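PDB 6PLJ: nucleotidyl transferase from Methanothermobacter thermautotrophicus, which probably transfers nucleotidyl groups, as enzymes with a MobA-like NTP transferase domain do, and probably takes part in pseudomurein cell-wall synthesis. Local coordinates for residues 61-66 / 91-96. Residues are numbered along the deposited sequence; the frame is centred on the assembly and turned at random.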
# COMPACT_ATOMS: atom_id res chain seq x y z
N THR A 61 4.88 -1.53 15.01
CA THR A 61 5.77 -1.28 13.89
C THR A 61 5.01 -0.59 12.76
O THR A 61 3.78 -0.56 12.72
CB THR A 61 6.28 -2.61 13.33
OG1 THR A 61 5.16 -3.42 13.00
CG2 THR A 61 7.16 -3.34 14.34
N VAL A 62 5.77 -0.05 11.81
CA VAL A 62 5.21 0.53 10.61
C VAL A 62 4.21 -0.42 9.96
O VAL A 62 3.12 -0.02 9.61
CB VAL A 62 6.35 0.92 9.62
CG1 VAL A 62 5.86 1.14 8.19
CG2 VAL A 62 7.06 2.17 10.12
N ILE A 63 4.62 -1.68 9.76
CA ILE A 63 3.72 -2.60 9.06
C ILE A 63 2.44 -2.87 9.85
O ILE A 63 1.36 -2.92 9.26
CB ILE A 63 4.43 -3.91 8.62
CG1 ILE A 63 3.50 -4.76 7.73
CG2 ILE A 63 4.93 -4.75 9.80
CD1 ILE A 63 3.04 -4.06 6.47
N GLU A 64 2.56 -2.99 11.16
CA GLU A 64 1.36 -3.16 11.99
C GLU A 64 0.46 -1.93 11.87
O GLU A 64 -0.77 -2.07 11.84
CB GLU A 64 1.72 -3.40 13.46
CG GLU A 64 2.27 -4.79 13.74
CD GLU A 64 2.94 -4.89 15.10
OE1 GLU A 64 2.24 -5.27 16.07
OE2 GLU A 64 4.15 -4.61 15.18
N ALA A 65 1.05 -0.74 11.83
CA ALA A 65 0.26 0.48 11.66
C ALA A 65 -0.52 0.48 10.35
O ALA A 65 -1.71 0.81 10.32
CB ALA A 65 1.14 1.70 11.77
N THR A 66 0.14 0.10 9.27
CA THR A 66 -0.52 0.04 7.97
C THR A 66 -1.67 -0.95 7.98
O THR A 66 -2.76 -0.64 7.53
CB THR A 66 0.46 -0.35 6.87
OG1 THR A 66 1.46 0.66 6.78
CG2 THR A 66 -0.23 -0.49 5.53
N GLU A 91 6.50 -12.00 11.94
CA GLU A 91 6.49 -11.97 13.40
C GLU A 91 5.84 -10.68 13.90
O GLU A 91 5.07 -10.73 14.85
CB GLU A 91 7.90 -12.16 13.97
CG GLU A 91 8.02 -12.10 15.50
CD GLU A 91 7.14 -13.10 16.23
OE1 GLU A 91 6.89 -14.22 15.71
OE2 GLU A 91 6.70 -12.78 17.35
N ALA A 92 6.12 -9.55 13.25
CA ALA A 92 5.49 -8.28 13.59
C ALA A 92 3.97 -8.36 13.49
O ALA A 92 3.28 -7.79 14.32
CB ALA A 92 6.01 -7.13 12.74
N LEU A 93 3.47 -9.10 12.50
CA LEU A 93 2.04 -9.23 12.27
C LEU A 93 1.38 -10.39 12.99
O LEU A 93 0.17 -10.56 12.85
CB LEU A 93 1.77 -9.37 10.77
CG LEU A 93 2.16 -8.13 9.97
CD1 LEU A 93 1.94 -8.38 8.49
CD2 LEU A 93 1.39 -6.90 10.43
N SER A 94 2.14 -11.16 13.77
CA SER A 94 1.68 -12.45 14.28
C SER A 94 0.40 -12.40 15.12
O SER A 94 -0.36 -13.38 15.13
CB SER A 94 2.80 -13.13 15.09
OG SER A 94 3.10 -12.36 16.23
N GLY A 95 0.13 -11.27 15.78
CA GLY A 95 -1.12 -11.10 16.54
C GLY A 95 -2.33 -10.63 15.74
O GLY A 95 -3.42 -10.46 16.31
N MET A 96 -2.17 -10.39 14.44
CA MET A 96 -3.18 -9.66 13.68
C MET A 96 -3.97 -10.58 12.77
O MET A 96 -3.50 -11.64 12.36
CB MET A 96 -2.52 -8.54 12.87
CG MET A 96 -1.78 -7.55 13.74
SD MET A 96 -1.27 -6.10 12.83
CE MET A 96 -2.73 -5.08 12.88
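Two torsions set the stage: with CG of Glu64 beside its own backbone N (chi1 -74°) and the chain extended beyond it, the carboxylate turns back toward Thr61 and lies against Ala92, while CG of Met96, likewise beside its backbone N (chi1 -59°), directs the thioether across the flank of Glu64. The sulfur SD of Met96 lies 3.9 Å from CG of Glu64, and a bend at chi3 of Met96 turns its CE methyl to the carbonyl O of Glu64. The carboxylate is fixed from within its own segment. OE2 of Glu64 accepts a hydrogen bond from OG1 of Thr61 at 2.7 Å through its anti lone pair, and N of Thr61 adds a weak bond to the same oxygen. In return, N of Glu64 donates to OG1 of Thr61 at 3.2 Å, nearly straight at 161°; with Thr61 as N-cap, this bond and the weak one from N of Thr61 to OE2 make the capping box that starts helix 62-72, the hydroxyl bond being an additional tie. Within the MobA-like domain, the contact joins the first turn of that helix to the end of helix 86-92 and the type I turn Leu93 to Met96, which leads toward edge strand 99-102. No hydrogen bond crosses between the segments: O of Ala92 sits over the face of the carboxylate, 3.0 Å from CD of Glu64, and two acceptor groups so close are probably mildly unfavourable. Replacing Glu64 by an alanine removes the carboxylate, and the hydroxyl of Thr61 would probably lose its acceptor while a gap opened beside SD of Met96. The apolar flank is carried by Ile63, whose CG2 meets CB of Ala92 at 3.9 Å, and whose CG1 meets CD1 of Leu93 at 4.0 Å, the two branched chains crossing at about a right angle. Beyond them, Ile63 rests on Val29 and Ala31 of strand 25-31 in the main sheet, and Leu93 on Val67.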